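Local coordinates for protein GMP reductase (Trypanosoma brucei brucei, PDB 6JIG) that probably catalyses the NADPH-dependent deamination of GMP to IMP and binds guanine nucleotides both in its catalytic barrel and at its CBS domains, at residues A[151-154]-A[155-159]; A[371-374]-A[375-379]; A[258-262]-A[263-267]. The protein carries 1 engineered substitution. One frame throughout, in Å; residues are numbered along the deposited sequence.

Interaction 1: residues A[151-154]-A[155-159]; sequences KLAD and ESTTV
A type I beta turn from Asp154 to Thr157 reverses the surface loop between strand 141-146 and helix 159-162 of a CBS domain, and its two ends are tied together twice. The closing bond of the turn runs from Thr157 N to Asp154 O at 2.9 Å, with the N-H pointing well at its acceptor (164°). The threonine hydroxyl adds a second bond to the same oxygen, Thr157 OG1 to Asp154 O, also 2.9 Å. With chi1 at -40°, OG1 sits beside its own backbone N, and both donors therefore come to Asp154 O from one face of the carbonyl plane: the amide N from well above that plane, the hydroxyl from a shallower tilt of 28°. The acceptor is gripped by main chain and side chain of a single residue. Thr157 and Ala153 both pack on Leu162 of helix 159-162, while backbone bonds join Glu155 to Arg112 and Thr157 to Ala111, at the start of helix 111-118. Before the turn, Leu152 O accepts from Arg187 NH1 of a second subunit. The rest of the turn meets more loosely: Ser156 OG lies 4.1 Å from Asp154 CB. The Asp154 and Thr157 side chains run at a slant to each other, Asp154 CB 3.6 Å from Thr157 OG1, and Ala153 CB comes to 4.1 Å from the same Thr157 OG1, roughly at right angles to it.

Interaction 2: residues A[371-374]-A[375-379]; sequences VMLG and NMLAG. With 5GP (guanosine-5'-monophosphate), chain B.
The flat carbonyl group of Gly374 receives two backbone N-H groups: Ala378 N lies in the carbonyl plane, 2.9 Å from Gly374 O, while Leu377 N stands above one face, 44° out of the plane and also 2.9 Å from Gly374 O. These two bonds curl the chain tightly directly after strand 370-373, the last strand of the eight-stranded TIM barrel, and so build the phosphate-binding loop of the GMP site at the C-terminal end of that strand. Gly374 N donates to the phosphate oxygen O3P at 2.8 Å (163°), and the next amide, Asn375 N, to O2P at 2.8 Å, so two successive N-H groups hold two oxygens of one phosphate; Ser52 OG and Ser316 OG also bond to the nucleotide. Two residues before Gly374, on the strand, Met372 SD lies 3.3 Å from the ribose oxygen O3'. Away from the ligand, Leu373 packs along the turn: its CD2 branch meets Met376 SD at 4.0 Å, the two side chains slanting across each other, and its CB touches Leu377 CG at 4.0 Å. Leu447 of helix 440-457 packs on both Leu373 and Met376, while Lys437 NZ bonds to Asn375 O and Ala378 O.

Interaction 3: residues A[258-262]-A[263-267]; sequences VDIAH and GHSDL
His262 and His264 both turn CG away from their own backbone N (chi1 -170° for His262, much the same for His264), and this lays the two side chains alongside each other, pointing the same way, with His262 CE1 3.7 Å from His264 CB. The imidazole of His262 thereby comes to lie against the next turn of backbone: the carbonyl of His264 sits over one ring face, shifted toward the rim, His264 O 3.6 Å from His262 CE1. At the ring edge, in its plane, a water lies 2.7 Å from His262 ND1; it also accepts from His264 N at 3.2 Å and so bridges ring and backbone. Tyr457 of a neighbouring subunit meets the His262 ring as well, its plane inclined to it. From Gly263 to Ser265 the chain bends through an inverse gamma turn centred on His264. Ser265 then folds its hydroxyl back between its N and carbonyl carbon (chi1 62°), where Ser265 OG bonds to His262 O at 2.9 Å, almost in line with the carbonyl bond (167°). Ile260 CD1 packs against this same Ser265 OG at 3.7 Å. Ser265 OG also accepts a weak bond from Cys268 N, capping the first turn of helix 266-277 from the N-cap position. The loop is the strand-to-helix turn of a beta-alpha unit at the C-terminal rim of the TIM barrel, where Asp259, Ile260 and Ala261 are predicted to bind the dinucleotide cofactor.

How the interactions relate
From the N terminus the contacts follow in series, interaction 1, then 3, then 2; each closes a short loop of its own, and none nests in or crosses another. Interaction 1 shapes a loop of the CBS region, its centre about 45 Å from that of interaction 2 and 57 Å from that of interaction 3, on the other side of the chain's centre from the latter. Interactions 3 and 2 each take in the end of a strand of the catalytic barrel, 255-259 and 370-373, and the loop after it; their nearest atoms are about 6 Å apart without touching. Interaction 3 leads into helix 266-277; interaction 2 lines the phosphate end of the GMP pocket.

Interaction 1: residues A[151-154]-A[155-159]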
ATOM      1  N   LYS A 151     -49.968  -1.335  30.791  1.00 52.18           N
ATOM      2  CA  LYS A 151     -48.611  -1.131  31.288  1.00 54.71           C
ATOM      3  C   LYS A 151     -48.417  -1.665  32.702  1.00 54.13           C
ATOM      4  O   LYS A 151     -47.282  -1.970  33.078  1.00 54.00           O
ATOM      5  CB  LYS A 151     -48.233   0.356  31.204  1.00 52.27           C
ATOM      6  CG  LYS A 151     -47.450   0.692  29.923  1.00 53.94           C
ATOM      7  CD  LYS A 151     -47.208   2.184  29.746  1.00 58.45           C
ATOM      8  N   LEU A 152     -49.488  -1.809  33.482  1.00 51.25           N
ATOM      9  CA  LEU A 152     -49.384  -2.330  34.841  1.00 54.75           C
ATOM     10  C   LEU A 152     -50.155  -3.631  35.029  1.00 56.34           C
ATOM     11  O   LEU A 152     -50.363  -4.054  36.171  1.00 57.13           O
ATOM     12  CB  LEU A 152     -49.870  -1.290  35.858  1.00 51.35           C
ATOM     13  CG  LEU A 152     -49.193   0.083  35.886  1.00 54.41           C
ATOM     14  CD1 LEU A 152     -49.914   1.023  36.850  1.00 49.06           C
ATOM     15  CD2 LEU A 152     -47.711  -0.035  36.249  1.00 52.21           C
ATOM     16  N   ALA A 153     -50.571  -4.281  33.950  1.00 55.22           N
ATOM     17  CA  ALA A 153     -51.415  -5.461  34.046  1.00 58.73           C
ATOM     18  C   ALA A 153     -50.582  -6.726  34.206  1.00 56.84           C
ATOM     19  O   ALA A 153     -49.421  -6.787  33.792  1.00 59.35           O
ATOM     20  CB  ALA A 153     -52.304  -5.589  32.808  1.00 57.72           C
ATOM     21  N   ASP A 154     -51.182  -7.733  34.828  1.00 59.91           N
ATOM     22  CA  ASP A 154     -50.613  -9.071  34.817  1.00 62.57           C
ATOM     23  C   ASP A 154     -51.061  -9.790  33.552  1.00 64.15           C
ATOM     24  O   ASP A 154     -52.137  -9.517  33.011  1.00 62.78           O
ATOM     25  CB  ASP A 154     -51.035  -9.869  36.053  1.00 65.54           C
ATOM     26  CG  ASP A 154     -50.766  -9.132  37.350  1.00 70.53           C
ATOM     27  OD1 ASP A 154     -49.592  -8.785  37.618  1.00 70.78           O
ATOM     28  OD2 ASP A 154     -51.731  -8.906  38.110  1.00 75.25           O
ATOM     29  N   GLU A 155     -50.222 -10.721  33.085  1.00 62.65           N
ATOM     30  CA  GLU A 155     -50.512 -11.454  31.856  1.00 63.99           C
ATOM     31  C   GLU A 155     -51.891 -12.102  31.866  1.00 62.87           C
ATOM     32  O   GLU A 155     -52.454 -12.363  30.795  1.00 61.90           O
ATOM     33  CB  GLU A 155     -49.445 -12.528  31.623  1.00 63.98           C
ATOM     34  CG  GLU A 155     -48.038 -11.975  31.434  1.00 65.20           C
ATOM     35  CD  GLU A 155     -47.818 -11.387  30.050  1.00 67.63           C
ATOM     36  OE1 GLU A 155     -47.821 -12.161  29.072  1.00 71.46           O
ATOM     37  OE2 GLU A 155     -47.628 -10.155  29.938  1.00 69.06           O
ATOM     38  N   SER A 156     -52.453 -12.355  33.045  1.00 63.86           N
ATOM     39  CA  SER A 156     -53.719 -13.060  33.173  1.00 61.95           C
ATOM     40  C   SER A 156     -54.923 -12.131  33.225  1.00 62.29           C
ATOM     41  O   SER A 156     -56.057 -12.611  33.139  1.00 62.41           O
ATOM     42  CB  SER A 156     -53.704 -13.932  34.437  1.00 67.23           C
ATOM     43  OG  SER A 156     -53.492 -13.138  35.598  1.00 68.84           O
ATOM     44  N   THR A 157     -54.708 -10.828  33.378  1.00 62.28           N
ATOM     45  CA  THR A 157     -55.819  -9.895  33.517  1.00 62.53           C
ATOM     46  C   THR A 157     -56.635  -9.841  32.233  1.00 60.87           C
ATOM     47  O   THR A 157     -56.088  -9.903  31.130  1.00 58.80           O
ATOM     48  CB  THR A 157     -55.296  -8.508  33.871  1.00 63.49           C
ATOM     49  OG1 THR A 157     -54.217  -8.637  34.805  1.00 64.52           O
ATOM     50  CG2 THR A 157     -56.400  -7.665  34.486  1.00 63.18           C
ATOM     51  N   THR A 158     -57.953  -9.734  32.378  1.00 60.54           N
ATOM     52  CA  THR A 158     -58.813  -9.781  31.209  1.00 60.13           C
ATOM     53  C   THR A 158     -58.819  -8.443  30.481  1.00 58.05           C
ATOM     54  O   THR A 158     -58.632  -7.377  31.077  1.00 55.50           O
ATOM     55  CB  THR A 158     -60.246 -10.167  31.582  1.00 58.52           C
ATOM     56  OG1 THR A 158     -60.818  -9.157  32.423  1.00 56.97           O
ATOM     57  CG2 THR A 158     -60.269 -11.511  32.294  1.00 59.73           C
ATOM     58  N   VAL A 159     -59.037  -8.525  29.168  1.00 58.03           N
ATOM     59  CA  VAL A 159     -59.153  -7.330  28.337  1.00 55.57           C
ATOM     60  C   VAL A 159     -60.263  -6.422  28.856  1.00 55.17           C
ATOM     61  O   VAL A 159     -60.063  -5.222  29.067  1.00 56.83           O
ATOM     62  CB  VAL A 159     -59.390  -7.738  26.872  1.00 56.62           C
ATOM     63  CG1 VAL A 159     -59.963  -6.579  26.076  1.00 57.08           C
ATOM     64  CG2 VAL A 159     -58.093  -8.265  26.257  1.00 55.13           C
TER

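Interaction 2: residues A[371-374]-A[375-379]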
ATOM      1  N   VAL A 371     -35.586  10.414 -10.795  1.00 31.83           N
ATOM      2  CA  VAL A 371     -34.400   9.555 -10.796  1.00 32.36           C
ATOM      3  C   VAL A 371     -34.693   8.334  -9.936  1.00 32.75           C
ATOM      4  O   VAL A 371     -35.455   8.404  -8.965  1.00 32.82           O
ATOM      5  CB  VAL A 371     -33.145  10.288 -10.269  1.00 30.37           C
ATOM      6  CG1 VAL A 371     -32.767  11.463 -11.189  1.00 31.85           C
ATOM      7  CG2 VAL A 371     -33.366  10.782  -8.847  1.00 30.76           C
ATOM      8  N   MET A 372     -34.089   7.206 -10.301  1.00 33.06           N
ATOM      9  CA  MET A 372     -34.166   5.990  -9.505  1.00 30.93           C
ATOM     10  C   MET A 372     -32.788   5.704  -8.933  1.00 34.66           C
ATOM     11  O   MET A 372     -31.801   5.699  -9.675  1.00 31.90           O
ATOM     12  CB  MET A 372     -34.654   4.802 -10.334  1.00 32.44           C
ATOM     13  CG  MET A 372     -34.639   3.505  -9.541  1.00 34.08           C
ATOM     14  SD  MET A 372     -35.390   2.119 -10.396  1.00 34.98           S
ATOM     15  CE  MET A 372     -37.105   2.291  -9.861  1.00 31.79           C
ATOM     16  N   LEU A 373     -32.726   5.457  -7.628  1.00 34.58           N
ATOM     17  CA  LEU A 373     -31.466   5.300  -6.913  1.00 34.98           C
ATOM     18  C   LEU A 373     -31.384   3.926  -6.273  1.00 37.67           C
ATOM     19  O   LEU A 373     -32.308   3.513  -5.563  1.00 37.01           O
ATOM     20  CB  LEU A 373     -31.314   6.353  -5.823  1.00 34.74           C
ATOM     21  CG  LEU A 373     -31.530   7.808  -6.220  1.00 36.71           C
ATOM     22  CD1 LEU A 373     -31.338   8.676  -4.991  1.00 36.79           C
ATOM     23  CD2 LEU A 373     -30.522   8.171  -7.304  1.00 34.86           C
ATOM     24  N   GLY A 374     -30.279   3.228  -6.527  1.00 36.01           N
ATOM     25  CA  GLY A 374     -29.988   2.001  -5.809  1.00 37.27           C
ATOM     26  C   GLY A 374     -28.888   2.252  -4.792  1.00 42.90           C
ATOM     27  O   GLY A 374     -29.144   2.382  -3.589  1.00 38.52           O
ATOM     28  N   ASN A 375     -27.651   2.369  -5.292  1.00 37.01           N
ATOM     29  CA  ASN A 375     -26.476   2.466  -4.428  1.00 39.82           C
ATOM     30  C   ASN A 375     -26.584   3.588  -3.399  1.00 42.05           C
ATOM     31  O   ASN A 375     -26.216   3.406  -2.232  1.00 42.36           O
ATOM     32  CB  ASN A 375     -25.225   2.658  -5.299  1.00 42.65           C
ATOM     33  CG  ASN A 375     -23.937   2.584  -4.497  1.00 52.63           C
ATOM     34  OD1 ASN A 375     -23.836   1.834  -3.523  1.00 54.69           O
ATOM     35  ND2 ASN A 375     -22.938   3.350  -4.919  1.00 56.21           N
ATOM     36  N   MET A 376     -27.063   4.765  -3.808  1.00 36.81           N
ATOM     37  CA  MET A 376     -27.120   5.879  -2.863  1.00 40.91           C
ATOM     38  C   MET A 376     -28.059   5.614  -1.684  1.00 41.29           C
ATOM     39  O   MET A 376     -27.889   6.233  -0.630  1.00 41.20           O
ATOM     40  CB  MET A 376     -27.505   7.163  -3.597  1.00 36.54           C
ATOM     41  CG  MET A 376     -26.401   7.633  -4.554  1.00 38.33           C
ATOM     42  SD  MET A 376     -26.936   8.968  -5.656  1.00 43.42           S
ATOM     43  CE  MET A 376     -26.813  10.262  -4.457  1.00 39.21           C
ATOM     44  N   LEU A 377     -29.025   4.699  -1.816  1.00 40.79           N
ATOM     45  CA  LEU A 377     -29.923   4.362  -0.712  1.00 40.82           C
ATOM     46  C   LEU A 377     -29.606   3.022  -0.058  1.00 43.69           C
ATOM     47  O   LEU A 377     -30.147   2.730   1.021  1.00 42.48           O
ATOM     48  CB  LEU A 377     -31.389   4.341  -1.190  1.00 37.44           C
ATOM     49  CG  LEU A 377     -31.867   5.578  -1.962  1.00 38.90           C
ATOM     50  CD1 LEU A 377     -33.294   5.382  -2.478  1.00 39.66           C
ATOM     51  CD2 LEU A 377     -31.773   6.833  -1.122  1.00 40.43           C
ATOM     52  N   ALA A 378     -28.774   2.193  -0.682  1.00 41.09           N
ATOM     53  CA  ALA A 378     -28.395   0.934  -0.060  1.00 44.19           C
ATOM     54  C   ALA A 378     -27.609   1.217   1.214  1.00 44.00           C
ATOM     55  O   ALA A 378     -26.977   2.267   1.358  1.00 44.33           O
ATOM     56  CB  ALA A 378     -27.574   0.084  -1.031  1.00 46.43           C
ATOM     57  N   GLY A 379     -27.679   0.285   2.160  1.00 46.55           N
ATOM     58  CA  GLY A 379     -26.999   0.460   3.422  1.00 49.00           C
ATOM     59  C   GLY A 379     -27.640   1.447   4.367  1.00 50.95           C
ATOM     60  O   GLY A 379     -27.087   1.696   5.448  1.00 50.43           O
TER
HETATM   61  P   5GP B 601     -27.406   2.519  -8.981  1.00 39.22           P
HETATM   62  O1P 5GP B 601     -26.203   2.975  -9.789  1.00 38.83           O
HETATM   63  O2P 5GP B 601     -27.066   1.501  -7.911  1.00 39.72           O
HETATM   64  O3P 5GP B 601     -28.298   3.640  -8.508  1.00 38.41           O
HETATM   65  O5' 5GP B 601     -28.284   1.789 -10.097  1.00 39.27           O
HETATM   66  C5' 5GP B 601     -29.390   0.956  -9.786  1.00 38.25           C
HETATM   67  C4' 5GP B 601     -30.026   0.415 -11.050  1.00 37.98           C
HETATM   68  O4' 5GP B 601     -29.164  -0.589 -11.634  1.00 40.93           O
HETATM   69  C3' 5GP B 601     -31.349  -0.321 -10.880  1.00 38.54           C
HETATM   70  O3' 5GP B 601     -32.460   0.551 -10.710  1.00 36.04           O
HETATM   71  C2' 5GP B 601     -31.416  -1.200 -12.141  1.00 40.55           C
HETATM   72  O2' 5GP B 601     -31.913  -0.486 -13.265  1.00 41.32           O
HETATM   73  C1' 5GP B 601     -29.936  -1.479 -12.417  1.00 40.90           C
HETATM   74  N9  5GP B 601     -29.546  -2.849 -12.065  1.00 45.05           N
HETATM   75  C8  5GP B 601     -29.712  -3.470 -10.886  1.00 46.66           C
HETATM   76  N7  5GP B 601     -29.181  -4.716 -10.993  1.00 48.87           N
HETATM   77  C5  5GP B 601     -28.669  -4.838 -12.242  1.00 49.64           C
HETATM   78  C6  5GP B 601     -28.006  -5.852 -12.920  1.00 50.31           C
HETATM   79  O6  5GP B 601     -27.768  -6.928 -12.333  1.00 50.91           O
HETATM   80  N1  5GP B 601     -27.629  -5.658 -14.194  1.00 47.19           N
HETATM   81  C2  5GP B 601     -27.877  -4.504 -14.829  1.00 47.37           C
HETATM   82  N2  5GP B 601     -27.481  -4.336 -16.111  1.00 45.84           N
HETATM   83  N3  5GP B 601     -28.509  -3.487 -14.194  1.00 43.14           N
HETATM   84  C4  5GP B 601     -28.905  -3.653 -12.911  1.00 44.07           C

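Interaction 3: residues A[258-262]-A[263-267]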
ATOM      1  N   VAL A 258     -43.007  -2.605 -15.376  1.00 31.39           N
ATOM      2  CA  VAL A 258     -42.480  -3.695 -16.193  1.00 36.17           C
ATOM      3  C   VAL A 258     -40.984  -3.470 -16.330  1.00 37.88           C
ATOM      4  O   VAL A 258     -40.560  -2.457 -16.887  1.00 38.11           O
ATOM      5  CB  VAL A 258     -43.144  -3.731 -17.576  1.00 36.40           C
ATOM      6  CG1 VAL A 258     -42.515  -4.824 -18.423  1.00 40.54           C
ATOM      7  CG2 VAL A 258     -44.624  -3.933 -17.442  1.00 36.56           C
ATOM      8  N   ASP A 259     -40.180  -4.415 -15.842  1.00 37.13           N
ATOM      9  CA  ASP A 259     -38.746  -4.163 -15.700  1.00 41.37           C
ATOM     10  C   ASP A 259     -37.967  -5.369 -16.195  1.00 39.93           C
ATOM     11  O   ASP A 259     -37.948  -6.413 -15.536  1.00 39.98           O
ATOM     12  CB  ASP A 259     -38.380  -3.835 -14.251  1.00 43.98           C
ATOM     13  CG  ASP A 259     -36.984  -3.224 -14.130  1.00 46.41           C
ATOM     14  OD1 ASP A 259     -36.257  -3.184 -15.146  1.00 50.55           O
ATOM     15  OD2 ASP A 259     -36.599  -2.793 -13.030  1.00 46.34           O
ATOM     16  N   ILE A 260     -37.322  -5.218 -17.354  1.00 39.51           N
ATOM     17  CA  ILE A 260     -36.366  -6.197 -17.850  1.00 39.98           C
ATOM     18  C   ILE A 260     -35.170  -5.447 -18.425  1.00 39.41           C
ATOM     19  O   ILE A 260     -35.251  -4.266 -18.774  1.00 37.82           O
ATOM     20  CB  ILE A 260     -36.963  -7.146 -18.909  1.00 40.63           C
ATOM     21  CG1 ILE A 260     -37.558  -6.373 -20.080  1.00 38.60           C
ATOM     22  CG2 ILE A 260     -38.004  -8.084 -18.280  1.00 48.74           C
ATOM     23  CD1 ILE A 260     -37.986  -7.331 -21.198  1.00 46.29           C
ATOM     24  N   ALA A 261     -34.037  -6.142 -18.493  1.00 41.29           N
ATOM     25  CA  ALA A 261     -32.797  -5.477 -18.896  1.00 41.51           C
ATOM     26  C   ALA A 261     -32.930  -4.816 -20.265  1.00 37.57           C
ATOM     27  O   ALA A 261     -32.485  -3.680 -20.462  1.00 43.87           O
ATOM     28  CB  ALA A 261     -31.644  -6.483 -18.897  1.00 43.99           C
ATOM     29  N   HIS A 262     -33.537  -5.502 -21.225  1.00 37.36           N
ATOM     30  CA  HIS A 262     -33.660  -4.982 -22.586  1.00 39.30           C
ATOM     31  C   HIS A 262     -35.138  -4.681 -22.860  1.00 39.67           C
ATOM     32  O   HIS A 262     -35.868  -5.506 -23.406  1.00 38.17           O
ATOM     33  CB  HIS A 262     -33.064  -5.975 -23.601  1.00 41.19           C
ATOM     34  CG  HIS A 262     -32.938  -5.418 -24.986  1.00 39.57           C
ATOM     35  ND1 HIS A 262     -33.023  -4.070 -25.255  1.00 40.33           N
ATOM     36  CD2 HIS A 262     -32.775  -6.031 -26.186  1.00 39.85           C
ATOM     37  CE1 HIS A 262     -32.888  -3.872 -26.556  1.00 38.13           C
ATOM     38  NE2 HIS A 262     -32.745  -5.044 -27.144  1.00 40.99           N
ATOM     39  N   GLY A 263     -35.566  -3.471 -22.486  1.00 33.70           N
ATOM     40  CA  GLY A 263     -36.957  -3.061 -22.631  1.00 37.26           C
ATOM     41  C   GLY A 263     -37.399  -2.823 -24.062  1.00 38.44           C
ATOM     42  O   GLY A 263     -38.600  -2.832 -24.333  1.00 36.63           O
ATOM     43  N   HIS A 264     -36.465  -2.626 -24.989  1.00 35.96           N
ATOM     44  CA  HIS A 264     -36.822  -2.483 -26.406  1.00 36.39           C
ATOM     45  C   HIS A 264     -36.938  -3.860 -27.063  1.00 40.74           C
ATOM     46  O   HIS A 264     -36.179  -4.234 -27.957  1.00 42.08           O
ATOM     47  CB  HIS A 264     -35.804  -1.617 -27.136  1.00 39.73           C
ATOM     48  CG  HIS A 264     -36.275  -1.125 -28.471  1.00 39.07           C
ATOM     49  ND1 HIS A 264     -35.458  -0.435 -29.342  1.00 37.69           N
ATOM     50  CD2 HIS A 264     -37.482  -1.217 -29.078  1.00 38.54           C
ATOM     51  CE1 HIS A 264     -36.139  -0.128 -30.432  1.00 38.78           C
ATOM     52  NE2 HIS A 264     -37.369  -0.597 -30.299  1.00 40.54           N
ATOM     53  N   SER A 265     -37.907  -4.627 -26.592  1.00 42.25           N
ATOM     54  CA  SER A 265     -38.075  -5.989 -27.065  1.00 41.41           C
ATOM     55  C   SER A 265     -39.560  -6.282 -27.130  1.00 44.54           C
ATOM     56  O   SER A 265     -40.360  -5.673 -26.418  1.00 40.59           O
ATOM     57  CB  SER A 265     -37.376  -6.985 -26.142  1.00 40.13           C
ATOM     58  OG  SER A 265     -37.955  -6.917 -24.848  1.00 45.02           O
ATOM     59  N   ASP A 266     -39.924  -7.231 -27.994  1.00 42.92           N
ATOM     60  CA  ASP A 266     -41.330  -7.609 -28.094  1.00 43.69           C
ATOM     61  C   ASP A 266     -41.860  -8.139 -26.769  1.00 42.10           C
ATOM     62  O   ASP A 266     -43.034  -7.929 -26.446  1.00 43.88           O
ATOM     63  CB  ASP A 266     -41.513  -8.630 -29.217  1.00 44.80           C
ATOM     64  CG  ASP A 266     -41.337  -8.003 -30.587  1.00 47.18           C
ATOM     65  OD1 ASP A 266     -41.475  -6.768 -30.688  1.00 47.72           O
ATOM     66  OD2 ASP A 266     -41.047  -8.728 -31.553  1.00 53.60           O
ATOM     67  N   LEU A 267     -41.007  -8.802 -25.982  1.00 42.33           N
ATOM     68  CA  LEU A 267     -41.427  -9.322 -24.684  1.00 45.24           C
ATOM     69  C   LEU A 267     -41.949  -8.205 -23.795  1.00 43.85           C
ATOM     70  O   LEU A 267     -42.986  -8.347 -23.125  1.00 40.35           O
ATOM     71  CB  LEU A 267     -40.258 -10.021 -23.991  1.00 46.13           C
ATOM     72  CG  LEU A 267     -39.819 -11.400 -24.493  1.00 49.48           C
ATOM     73  CD1 LEU A 267     -38.857 -12.007 -23.496  1.00 52.18           C
ATOM     74  CD2 LEU A 267     -41.013 -12.298 -24.696  1.00 49.67           C
TER
HETATM   75  O   HOH W   1     -33.481  -1.657 -24.186  1.00 38.12           O